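Local coordinates for putative sugar isomerase (Parabacteroides distasonis, PDB 3LMZ), which is of unproven function but probably acts as a sugar isomerase, being a xylose isomerase-like TIM-barrel protein, at residues Y129-H134 / K139-A144; P110-L115 / A144-V149; T76-G81 / V185-I190; V149-K152 / R157-M160. All coordinates share one frame; numbering follows the deposited sequence.

Interaction 1: residues Y129-H134 / K139-A144; sequences YAIHLH and KTYPDA
The beta-alpha loop that follows strand 128-132 of the TIM barrel folds back on the end of its own strand, and Ile131, Leu133 and His134 meet Tyr141 there. His134 N donates to Tyr141 O at 2.9 Å, with an angle of 148° at the hydrogen. The same carbonyl takes a CA-H...O contact from Leu133, Tyr141 O lying 3.2 Å from Leu133 CA. A methyl group covers the tyrosine ring: Ile131 CG2 stands 3.5 Å from the centroid of the Tyr141 ring, almost on its normal, a CH-pi contact. Ile131 CG2 reaches it by lying opposite the backbone N (chi1 -63°, measured to CG1). The other face carries Thr140 CG2, nearer the rim, and Tyr141 OH bonds Pro110 O of strand 105-110. With the Tyr141 ring lost to an alanine, the Ile131 methyl would probably face a gap and Pro110 O lose its phenol. Water 1 bridges the edge of the His134 imidazole to the loop, 2.6 Å from His134 ND1 and giving a hydrogen to Thr140 O at 2.7 Å. Leu133 CD2 packs 4.0 Å from Ala144 CB at the start of helix 144-151. His132 ND1 and His134 NE2 bond a citrate, probably from the crystallisation liquor, that may mark a pocket; Asp163 holds His132 NE2. Leu115 of helix 115-125 packs on Ile131 and Tyr141, while Leu162 of strand 158-163 meets Leu133.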
loop_
_atom_site.group_PDB
_atom_site.type_symbol
_atom_site.label_atom_id
_atom_site.label_comp_id
_atom_site.label_asym_id
_atom_site.label_seq_id
_atom_site.Cartn_x
_atom_site.Cartn_y
_atom_site.Cartn_z
ATOM N N TYR A 129 6.348 -23.964 18.887
ATOM C CA TYR A 129 6.426 -22.867 19.807
ATOM C C TYR A 129 7.477 -21.877 19.294
ATOM O O TYR A 129 8.646 -22.231 19.142
ATOM C CB TYR A 129 6.831 -23.365 21.196
ATOM C CG TYR A 129 6.717 -22.355 22.299
ATOM C CD1 TYR A 129 7.704 -21.388 22.468
ATOM C CD2 TYR A 129 5.680 -22.361 23.220
ATOM C CE1 TYR A 129 7.628 -20.456 23.488
ATOM C CE2 TYR A 129 5.596 -21.445 24.232
ATOM C CZ TYR A 129 6.591 -20.525 24.396
ATOM O OH TYR A 129 6.504 -19.612 25.419
ATOM N N ALA A 130 7.043 -20.656 18.984
ATOM C CA ALA A 130 7.869 -19.641 18.346
ATOM C C ALA A 130 8.092 -18.500 19.340
ATOM O O ALA A 130 7.151 -17.815 19.679
ATOM C CB ALA A 130 7.189 -19.101 17.077
ATOM N N ILE A 131 9.328 -18.326 19.787
ATOM C CA ILE A 131 9.698 -17.288 20.768
ATOM C C ILE A 131 9.837 -15.930 20.029
ATOM O O ILE A 131 10.610 -15.802 19.054
ATOM C CB ILE A 131 11.021 -17.613 21.491
ATOM C CG1 ILE A 131 10.884 -18.899 22.307
ATOM C CG2 ILE A 131 11.433 -16.415 22.370
ATOM C CD1 ILE A 131 12.151 -19.535 22.729
ATOM N N HIS A 132 9.094 -14.917 20.502
ATOM C CA HIS A 132 9.154 -13.575 19.869
ATOM C C HIS A 132 10.358 -12.782 20.369
ATOM O O HIS A 132 10.337 -12.278 21.479
ATOM C CB HIS A 132 7.853 -12.767 20.073
ATOM C CG HIS A 132 7.811 -11.536 19.229
ATOM N ND1 HIS A 132 7.111 -10.399 19.558
ATOM C CD2 HIS A 132 8.422 -11.260 18.048
ATOM C CE1 HIS A 132 7.292 -9.479 18.623
ATOM N NE2 HIS A 132 8.088 -9.965 17.690
ATOM N N LEU A 133 11.325 -12.593 19.476
ATOM C CA LEU A 133 12.518 -11.787 19.792
ATOM C C LEU A 133 12.129 -10.322 19.779
ATOM O O LEU A 133 11.226 -9.919 19.080
ATOM C CB LEU A 133 13.662 -12.131 18.854
ATOM C CG LEU A 133 13.506 -11.713 17.387
ATOM C CD1 LEU A 133 14.038 -10.269 17.138
ATOM C CD2 LEU A 133 14.152 -12.690 16.349
ATOM N N HIS A 134 12.857 -9.520 20.573
ATOM C CA HIS A 134 12.372 -8.214 21.023
ATOM C C HIS A 134 13.265 -7.017 20.818
ATOM O O HIS A 134 12.814 -5.905 21.110
ATOM C CB HIS A 134 11.987 -8.290 22.490
ATOM C CG HIS A 134 10.672 -8.950 22.709
ATOM N ND1 HIS A 134 10.450 -9.829 23.739
ATOM C CD2 HIS A 134 9.493 -8.827 22.042
ATOM C CE1 HIS A 134 9.193 -10.255 23.674
ATOM N NE2 HIS A 134 8.584 -9.645 22.670
ATOM N N LYS A 139 16.021 -7.289 27.569
ATOM C CA LYS A 139 17.177 -8.115 27.924
ATOM C C LYS A 139 17.097 -9.553 27.435
ATOM O O LYS A 139 18.125 -10.177 27.111
ATOM C CB LYS A 139 17.438 -8.113 29.456
ATOM C CG LYS A 139 18.172 -6.856 29.950
ATOM N N THR A 140 15.884 -10.090 27.424
ATOM C CA THR A 140 15.668 -11.471 27.083
ATOM C C THR A 140 15.225 -11.568 25.628
ATOM O O THR A 140 14.364 -10.832 25.187
ATOM C CB THR A 140 14.587 -12.062 27.961
ATOM O OG1 THR A 140 14.941 -11.831 29.345
ATOM C CG2 THR A 140 14.457 -13.563 27.700
ATOM N N TYR A 141 15.875 -12.466 24.902
ATOM C CA TYR A 141 15.641 -12.681 23.477
ATOM C C TYR A 141 15.761 -11.426 22.646
ATOM O O TYR A 141 14.844 -11.083 21.902
ATOM C CB TYR A 141 14.279 -13.338 23.203
ATOM C CG TYR A 141 13.984 -14.536 24.064
ATOM C CD1 TYR A 141 14.764 -15.664 23.992
ATOM C CD2 TYR A 141 12.897 -14.528 24.950
ATOM C CE1 TYR A 141 14.519 -16.772 24.833
ATOM C CE2 TYR A 141 12.613 -15.614 25.774
ATOM C CZ TYR A 141 13.420 -16.731 25.705
ATOM O OH TYR A 141 13.141 -17.805 26.563
ATOM N N PRO A 142 16.912 -10.735 22.751
ATOM C CA PRO A 142 17.028 -9.529 21.948
ATOM C C PRO A 142 17.042 -9.757 20.458
ATOM O O PRO A 142 16.578 -8.876 19.695
ATOM C CB PRO A 142 18.378 -8.917 22.381
ATOM C CG PRO A 142 19.129 -10.016 22.995
ATOM C CD PRO A 142 18.116 -11.017 23.539
ATOM N N ASP A 143 17.568 -10.914 20.022
ATOM C CA ASP A 143 17.733 -11.163 18.595
ATOM C C ASP A 143 17.634 -12.660 18.208
ATOM O O ASP A 143 17.508 -13.551 19.064
ATOM C CB ASP A 143 19.023 -10.505 18.064
ATOM C CG ASP A 143 20.317 -11.171 18.594
ATOM O OD1 ASP A 143 20.267 -12.250 19.230
ATOM O OD2 ASP A 143 21.408 -10.546 18.382
ATOM N N ALA A 144 17.756 -12.954 16.925
ATOM C CA ALA A 144 17.538 -14.299 16.431
ATOM C C ALA A 144 18.643 -15.222 16.969
ATOM O O ALA A 144 18.353 -16.351 17.372
ATOM C CB ALA A 144 17.549 -14.286 14.922
HETATM O O HOH W 1 11.765 -10.877 25.774
#

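Interaction 2: residues P110-L115 / A144-V149; sequences PNYELL and ATDVWV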
loop_
_atom_site.group_PDB
_atom_site.type_symbol
_atom_site.label_atom_id
_atom_site.label_comp_id
_atom_site.label_asym_id
_atom_site.label_seq_id
_atom_site.Cartn_x
_atom_site.Cartn_y
_atom_site.Cartn_z
ATOM N N PRO A 110 8.655 -17.002 26.926
ATOM C CA PRO A 110 8.869 -17.695 28.240
ATOM C C PRO A 110 10.141 -17.205 28.907
ATOM O O PRO A 110 11.179 -17.049 28.218
ATOM C CB PRO A 110 9.012 -19.135 27.828
ATOM C CG PRO A 110 9.629 -19.079 26.464
ATOM C CD PRO A 110 9.250 -17.759 25.820
ATOM N N ASN A 111 10.120 -17.080 30.226
ATOM C CA ASN A 111 11.354 -16.794 30.956
ATOM C C ASN A 111 12.387 -17.886 30.567
ATOM O O ASN A 111 12.046 -19.069 30.347
ATOM C CB ASN A 111 11.123 -16.885 32.484
ATOM C CG ASN A 111 10.264 -15.758 33.037
ATOM O OD1 ASN A 111 9.654 -15.008 32.297
ATOM N ND2 ASN A 111 10.220 -15.642 34.365
ATOM N N TYR A 112 13.653 -17.512 30.473
ATOM C CA TYR A 112 14.696 -18.490 30.058
ATOM C C TYR A 112 14.648 -19.774 30.870
ATOM O O TYR A 112 14.816 -20.845 30.335
ATOM C CB TYR A 112 16.120 -17.903 30.257
ATOM C CG TYR A 112 16.567 -16.874 29.238
ATOM C CD1 TYR A 112 16.522 -17.106 27.889
ATOM C CD2 TYR A 112 17.172 -15.687 29.654
ATOM C CE1 TYR A 112 16.915 -16.158 26.982
ATOM C CE2 TYR A 112 17.618 -14.731 28.729
ATOM C CZ TYR A 112 17.478 -14.976 27.387
ATOM O OH TYR A 112 17.887 -14.082 26.398
ATOM N N GLU A 113 14.459 -19.644 32.169
ATOM C CA GLU A 113 14.503 -20.827 33.044
ATOM C C GLU A 113 13.366 -21.784 32.806
ATOM O O GLU A 113 13.369 -22.905 33.327
ATOM C CB GLU A 113 14.578 -20.420 34.533
ATOM C CG GLU A 113 13.357 -19.806 35.158
ATOM C CD GLU A 113 13.175 -18.294 34.913
ATOM O OE1 GLU A 113 14.004 -17.642 34.196
ATOM O OE2 GLU A 113 12.167 -17.749 35.484
ATOM N N LEU A 114 12.352 -21.331 32.091
ATOM C CA LEU A 114 11.194 -22.136 31.739
ATOM C C LEU A 114 11.278 -22.862 30.416
ATOM O O LEU A 114 10.353 -23.619 30.068
ATOM C CB LEU A 114 9.903 -21.312 31.794
ATOM C CG LEU A 114 9.546 -20.716 33.151
ATOM C CD1 LEU A 114 8.378 -19.738 33.039
ATOM C CD2 LEU A 114 9.277 -21.836 34.181
ATOM N N LEU A 115 12.374 -22.690 29.672
ATOM C CA LEU A 115 12.543 -23.397 28.416
ATOM C C LEU A 115 12.468 -24.931 28.529
ATOM O O LEU A 115 11.836 -25.600 27.702
ATOM C CB LEU A 115 13.819 -22.948 27.728
ATOM C CG LEU A 115 13.697 -21.539 27.090
ATOM C CD1 LEU A 115 15.074 -21.041 26.704
ATOM C CD2 LEU A 115 12.751 -21.472 25.939
ATOM N N ALA A 144 17.756 -12.954 16.925
ATOM C CA ALA A 144 17.538 -14.299 16.431
ATOM C C ALA A 144 18.643 -15.222 16.969
ATOM O O ALA A 144 18.353 -16.351 17.372
ATOM C CB ALA A 144 17.549 -14.286 14.922
ATOM N N THR A 145 19.888 -14.733 17.051
ATOM C CA THR A 145 20.992 -15.555 17.554
ATOM C C THR A 145 20.758 -15.978 18.973
ATOM O O THR A 145 21.027 -17.124 19.345
ATOM C CB THR A 145 22.315 -14.800 17.471
ATOM O OG1 THR A 145 22.552 -14.469 16.099
ATOM C CG2 THR A 145 23.481 -15.644 18.099
ATOM N N ASP A 146 20.210 -15.073 19.784
ATOM C CA ASP A 146 19.944 -15.426 21.181
ATOM C C ASP A 146 18.872 -16.508 21.294
ATOM O O ASP A 146 19.003 -17.407 22.117
ATOM C CB ASP A 146 19.491 -14.223 21.981
ATOM C CG ASP A 146 19.391 -14.534 23.457
ATOM O OD1 ASP A 146 20.469 -14.726 24.081
ATOM O OD2 ASP A 146 18.270 -14.630 23.998
ATOM N N VAL A 147 17.866 -16.487 20.451
ATOM C CA VAL A 147 16.856 -17.521 20.486
ATOM C C VAL A 147 17.442 -18.808 20.012
ATOM O O VAL A 147 17.240 -19.848 20.671
ATOM C CB VAL A 147 15.609 -17.185 19.656
ATOM C CG1 VAL A 147 14.615 -18.365 19.687
ATOM C CG2 VAL A 147 14.948 -15.935 20.185
ATOM N N TRP A 148 18.266 -18.752 18.971
ATOM C CA TRP A 148 18.951 -19.916 18.464
ATOM C C TRP A 148 19.782 -20.594 19.540
ATOM O O TRP A 148 19.668 -21.796 19.751
ATOM C CB TRP A 148 19.821 -19.565 17.270
ATOM C CG TRP A 148 20.560 -20.727 16.639
ATOM C CD1 TRP A 148 21.894 -21.072 16.802
ATOM C CD2 TRP A 148 19.997 -21.711 15.769
ATOM N NE1 TRP A 148 22.179 -22.195 16.040
ATOM C CE2 TRP A 148 21.038 -22.604 15.399
ATOM C CE3 TRP A 148 18.726 -21.891 15.212
ATOM C CZ2 TRP A 148 20.833 -23.652 14.481
ATOM C CZ3 TRP A 148 18.536 -22.920 14.304
ATOM C CH2 TRP A 148 19.565 -23.791 13.959
ATOM N N VAL A 149 20.636 -19.813 20.204
ATOM C CA VAL A 149 21.553 -20.393 21.189
ATOM C C VAL A 149 20.786 -21.050 22.341
ATOM O O VAL A 149 21.230 -22.066 22.900
ATOM C CB VAL A 149 22.578 -19.319 21.722
ATOM C CG1 VAL A 149 23.244 -18.594 20.562
ATOM C CG2 VAL A 149 21.903 -18.338 22.663
#
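The Tyr112 ring has the carboxylate oxygen Asp146 OD2 at its edge, in the ring plane, while the ring of His150 stacks on it and the Tyr141 ring meets it edge-to-face. The contact lies on the outer part of the TIM barrel, where the beta-alpha loop after strand 105-110 reaches across to helix 144-151. Across the contact, Tyr112 OH donates to Asp146 OD2 over a very short 2.5 Å. Tyr112 and Asp146 approach from opposite directions, their ring and carboxylate planes 67° apart. Asp146 stretches out from the helix because its CG is turned opposite the backbone N (chi1 -172°). Tyr112 OH also accepts from Tyr141 N, so one phenol oxygen ties its own loop both to the helix and to the loop that leads into it; the same N-H makes a weak bond to Asp146 OD2. A phenylalanine in place of Tyr112 would probably leave Asp146 OD2 without its phenol donor and Tyr141 N with only the weak bond to the carboxylate. Within 110-115 a second polar pair braces the 3-10 turn: Asn111 ND2 gives a hydrogen to the syn side of Glu113 OE2 at 3.1 Å, 31° out of the carboxylate plane.

Interaction 3: residues T76-G81 / V185-I190; sequences TGYAVG and VFDMHI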
loop_
_atom_site.group_PDB
_atom_site.type_symbol
_atom_site.label_atom_id
_atom_site.label_comp_id
_atom_site.label_asym_id
_atom_site.label_seq_id
_atom_site.Cartn_x
_atom_site.Cartn_y
_atom_site.Cartn_z
ATOM N N THR A 76 -8.624 -16.988 8.878
ATOM C CA THR A 76 -8.220 -18.121 9.716
ATOM C C THR A 76 -7.301 -17.616 10.837
ATOM O O THR A 76 -6.255 -16.971 10.567
ATOM C CB THR A 76 -7.452 -19.184 8.875
ATOM O OG1 THR A 76 -8.341 -19.707 7.863
ATOM C CG2 THR A 76 -6.950 -20.314 9.790
ATOM N N GLY A 77 -7.672 -17.937 12.081
ATOM C CA GLY A 77 -6.801 -17.727 13.196
ATOM C C GLY A 77 -5.774 -18.847 13.211
ATOM O O GLY A 77 -6.099 -19.988 13.538
ATOM N N TYR A 78 -4.516 -18.533 12.877
ATOM C CA TYR A 78 -3.514 -19.556 12.570
ATOM C C TYR A 78 -2.587 -19.957 13.719
ATOM O O TYR A 78 -1.891 -21.008 13.631
ATOM C CB TYR A 78 -2.685 -19.172 11.339
ATOM C CG TYR A 78 -1.605 -18.165 11.627
ATOM C CD1 TYR A 78 -1.829 -16.792 11.548
ATOM C CD2 TYR A 78 -0.331 -18.583 11.968
ATOM C CE1 TYR A 78 -0.786 -15.861 11.844
ATOM C CE2 TYR A 78 0.693 -17.674 12.257
ATOM C CZ TYR A 78 0.463 -16.298 12.166
ATOM O OH TYR A 78 1.447 -15.375 12.476
ATOM N N ALA A 79 -2.527 -19.099 14.729
ATOM C CA ALA A 79 -1.694 -19.306 15.898
ATOM C C ALA A 79 -2.258 -18.405 16.992
ATOM O O ALA A 79 -3.130 -17.570 16.749
ATOM C CB ALA A 79 -0.242 -18.944 15.568
ATOM N N VAL A 80 -1.731 -18.637 18.186
ATOM C CA VAL A 80 -2.034 -17.755 19.331
ATOM C C VAL A 80 -0.765 -17.066 19.847
ATOM O O VAL A 80 0.320 -17.721 19.894
ATOM C CB VAL A 80 -2.723 -18.503 20.523
ATOM C CG1 VAL A 80 -4.172 -18.987 20.132
ATOM C CG2 VAL A 80 -1.889 -19.696 21.042
ATOM N N GLY A 81 -0.911 -15.779 20.198
ATOM C CA GLY A 81 0.165 -15.024 20.855
ATOM C C GLY A 81 0.628 -13.836 20.070
ATOM O O GLY A 81 0.015 -13.484 19.078
ATOM N N VAL A 185 12.737 -21.295 12.415
ATOM C CA VAL A 185 11.888 -20.105 12.253
ATOM C C VAL A 185 10.466 -20.601 11.934
ATOM O O VAL A 185 10.200 -21.161 10.845
ATOM C CB VAL A 185 12.386 -19.168 11.134
ATOM C CG1 VAL A 185 11.418 -17.996 10.892
ATOM C CG2 VAL A 185 13.830 -18.649 11.460
ATOM N N PHE A 186 9.554 -20.416 12.899
ATOM C CA PHE A 186 8.208 -20.976 12.774
ATOM C C PHE A 186 7.144 -19.932 12.531
ATOM O O PHE A 186 5.987 -20.259 12.275
ATOM C CB PHE A 186 7.895 -21.895 13.984
ATOM C CG PHE A 186 8.843 -23.071 14.091
ATOM C CD1 PHE A 186 9.198 -23.822 12.964
ATOM C CD2 PHE A 186 9.446 -23.390 15.298
ATOM C CE1 PHE A 186 10.074 -24.884 13.054
ATOM C CE2 PHE A 186 10.331 -24.428 15.368
ATOM C CZ PHE A 186 10.639 -25.166 14.252
ATOM N N ASP A 187 7.531 -18.677 12.688
ATOM C CA ASP A 187 6.628 -17.537 12.447
ATOM C C ASP A 187 7.503 -16.337 12.159
ATOM O O ASP A 187 8.722 -16.342 12.412
ATOM C CB ASP A 187 5.740 -17.284 13.666
ATOM C CG ASP A 187 4.606 -16.301 13.421
ATOM O OD1 ASP A 187 3.802 -16.588 12.531
ATOM O OD2 ASP A 187 4.477 -15.402 14.235
HETATM N N MSE A 188 6.900 -15.278 11.615
HETATM C CA MSE A 188 7.673 -14.097 11.302
HETATM C C MSE A 188 6.750 -12.894 11.479
HETATM O O MSE A 188 5.607 -12.930 11.029
HETATM C CB MSE A 188 8.127 -14.116 9.852
HETATM C CG MSE A 188 9.186 -13.094 9.508
HETATM SE SE MSE A 188 9.682 -13.167 7.610
HETATM C CE MSE A 188 10.276 -15.110 7.742
ATOM N N HIS A 189 7.298 -11.842 12.100
ATOM C CA HIS A 189 6.674 -10.509 12.071
ATOM C C HIS A 189 7.445 -9.687 11.052
ATOM O O HIS A 189 8.664 -9.415 11.219
ATOM C CB HIS A 189 6.688 -9.870 13.472
ATOM C CG HIS A 189 5.738 -10.518 14.430
ATOM N ND1 HIS A 189 5.508 -10.042 15.704
ATOM C CD2 HIS A 189 4.888 -11.559 14.255
ATOM C CE1 HIS A 189 4.582 -10.799 16.285
ATOM N NE2 HIS A 189 4.184 -11.723 15.430
ATOM N N ILE A 190 6.697 -9.185 10.067
ATOM C CA ILE A 190 7.197 -8.221 9.082
ATOM C C ILE A 190 6.827 -6.841 9.562
ATOM O O ILE A 190 5.762 -6.646 10.167
ATOM C CB ILE A 190 6.723 -8.515 7.635
ATOM C CG1 ILE A 190 5.201 -8.616 7.541
ATOM C CG2 ILE A 190 7.372 -9.835 7.128
ATOM C CD1 ILE A 190 4.709 -8.570 6.131
#
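Tyr78 and Asp187 meet across the inside of the TIM barrel, bringing together strands 76-85 and 185-193, which are not neighbours in the sheet. The polar part of the contact is one hydrogen bond: Tyr78 OH donates to Asp187 OD1 at 2.6 Å, using the syn lone pair of that oxygen, on the side of OD2. Asp187 OD2 stays 3.5 Å from Tyr78 OH, so the grip is one-sided rather than shared between the two carboxylate oxygens. Tyr78 OH has a second partner in Ser229 OG of strand 227-230, which ties a third strand to the same phenol.

The remaining touch is at the ring's edge. Asp187 OD1 lies in the plane of the Tyr78 ring, 3.3 Å from Tyr78 CE2, and the carboxylate is turned 43° out of that plane. Tyr78 sends its ring inward with CG between the backbone N and the carbonyl carbon (chi1 79°), whereas Asp187 reaches toward it with CG opposite its own N (chi1 -169°).

Largely apolar side chains pack against the pair. Met227 touches both side chains, Tyr46 and Cys48 of strand 46-49 pack against Tyr78, and Cys161 of strand 158-163 lies against Asp187. A carboxylate held among such residues would probably be costly to leave without polar partners, and the phenol supplies a short bond to one of its oxygens. Two partners at Tyr78 OH, an acidic group and a hydroxyl, fix the position of the phenol oxygen and probably orient its hydroxyl, linking strand 76-85 to strands 185-193 and 227-230, with which it does not pair in the sheet.

Interaction 4: residues V149-K152 / R157-M160; sequences VHTK and RIGM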
loop_
_atom_site.group_PDB
_atom_site.type_symbol
_atom_site.label_atom_id
_atom_site.label_comp_id
_atom_site.label_asym_id
_atom_site.label_seq_id
_atom_site.Cartn_x
_atom_site.Cartn_y
_atom_site.Cartn_z
ATOM N N VAL A 149 20.636 -19.813 20.204
ATOM C CA VAL A 149 21.553 -20.393 21.189
ATOM C C VAL A 149 20.786 -21.050 22.341
ATOM O O VAL A 149 21.230 -22.066 22.900
ATOM C CB VAL A 149 22.578 -19.319 21.722
ATOM C CG1 VAL A 149 23.244 -18.594 20.562
ATOM C CG2 VAL A 149 21.903 -18.338 22.663
ATOM N N HIS A 150 19.631 -20.493 22.696
ATOM C CA HIS A 150 18.795 -21.045 23.806
ATOM C C HIS A 150 17.898 -22.213 23.400
ATOM O O HIS A 150 17.340 -22.886 24.268
ATOM C CB HIS A 150 17.974 -19.927 24.443
ATOM C CG HIS A 150 18.780 -19.051 25.339
ATOM N ND1 HIS A 150 19.439 -17.924 24.905
ATOM C CD2 HIS A 150 19.102 -19.200 26.644
ATOM C CE1 HIS A 150 20.104 -17.393 25.917
ATOM N NE2 HIS A 150 19.897 -18.136 26.986
ATOM N N THR A 151 17.733 -22.448 22.101
ATOM C CA THR A 151 16.855 -23.492 21.613
ATOM C C THR A 151 17.515 -24.630 20.780
ATOM O O THR A 151 16.878 -25.680 20.595
ATOM C CB THR A 151 15.695 -22.940 20.800
ATOM O OG1 THR A 151 16.178 -22.285 19.622
ATOM C CG2 THR A 151 14.844 -21.983 21.633
ATOM N N LYS A 152 18.736 -24.430 20.269
ATOM C CA LYS A 152 19.294 -25.340 19.285
ATOM C C LYS A 152 19.482 -26.763 19.850
ATOM O O LYS A 152 19.462 -27.744 19.083
ATOM C CB LYS A 152 20.605 -24.787 18.759
ATOM C CG LYS A 152 21.649 -24.540 19.822
ATOM C CD LYS A 152 23.039 -24.119 19.275
ATOM C CE LYS A 152 24.010 -25.320 19.194
ATOM N NZ LYS A 152 24.368 -25.935 20.549
ATOM N N ARG A 157 10.755 -28.625 17.811
ATOM C CA ARG A 157 9.551 -27.828 17.705
ATOM C C ARG A 157 9.570 -26.455 18.412
ATOM O O ARG A 157 8.611 -25.714 18.330
ATOM C CB ARG A 157 8.360 -28.670 18.149
ATOM C CG ARG A 157 8.010 -29.819 17.212
ATOM C CD ARG A 157 7.099 -30.823 17.858
ATOM N NE ARG A 157 7.787 -31.550 18.930
ATOM C CZ ARG A 157 7.352 -32.663 19.496
ATOM N NH1 ARG A 157 6.215 -33.250 19.111
ATOM N NH2 ARG A 157 8.087 -33.268 20.440
ATOM N N ILE A 158 10.678 -26.145 19.095
ATOM C CA ILE A 158 10.890 -24.873 19.724
ATOM C C ILE A 158 11.817 -24.026 18.857
ATOM O O ILE A 158 12.890 -24.427 18.471
ATOM C CB ILE A 158 11.491 -24.990 21.110
ATOM C CG1 ILE A 158 10.672 -25.918 22.010
ATOM C CG2 ILE A 158 11.576 -23.599 21.697
ATOM C CD1 ILE A 158 11.318 -26.234 23.391
ATOM N N GLY A 159 11.342 -22.841 18.491
ATOM C CA GLY A 159 12.138 -21.909 17.695
ATOM C C GLY A 159 11.770 -20.463 17.971
ATOM O O GLY A 159 11.425 -20.096 19.080
HETATM N N MSE A 160 11.773 -19.703 16.893
HETATM C CA MSE A 160 11.583 -18.251 16.926
HETATM C C MSE A 160 10.465 -17.782 16.018
HETATM O O MSE A 160 10.132 -18.402 15.003
HETATM C CB MSE A 160 12.881 -17.488 16.548
HETATM C CG MSE A 160 13.285 -17.572 15.072
HETATM SE SE MSE A 160 14.993 -16.749 14.806
HETATM C CE MSE A 160 16.049 -18.135 15.591
#
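Thr151 CG2 and Ile158 CG2 press methyl to methyl at 3.6 Å, the tight centre of a small buried contact between the end of helix 144-151 and the start of strand 158-163. Ile158 places that methyl opposite its backbone N, while Thr151 holds its own beside N, leaving OG1 between N and the carbonyl carbon (chi1 63°). From there Thr151 OG1 turns back to its own helix and bonds Val147 O, so the hydroxyl is satisfied without the strand. Against the strand backbone the fit is looser: Thr151 CB lies 3.9 Å from Ile158 O, and Thr151 OG1 4.5 Å from Gly159 CA. Ile158 O is instead bound by Arg184 NH1. Val118 and Asp119 of helix 115-125 close over Ile158, and Ile131 of strand 128-132 touches Thr151. The solvent side is different in kind: Lys152 starts away from the strand and is exposed, and partly exposed Arg157 makes salt bridges to Asp126 and Asp155. A short turn of four residues joins the two segments. It is the alpha-to-beta return of a beta-alpha-beta unit, strand 128-132, helix 144-151 and strand 158-163, the repeating element of a TIM barrel.

Interactions 1, 2 and 4 cluster on one side of the barrel, and interaction 3 lies nearer its middle, with its centre 14 to 18 Å from theirs. Interaction 1 closes the turn from strand 128-132 into helix 144-151, and interaction 4, next along the chain, the turn from that helix into strand 158-163; their centres are 10 Å apart. Interaction 2 fastens the same helix to the preceding beta-alpha loop, its centre about 7 Å from the centres of both. Interaction 3 joins strands 76-85 and 185-193, and the chain between them contains all the others. Strand 158-163 pairs with both 128-132 and 185-193, so one beta-alpha-beta unit is bound locally and, through the sheet, to a strand that carries interaction 3.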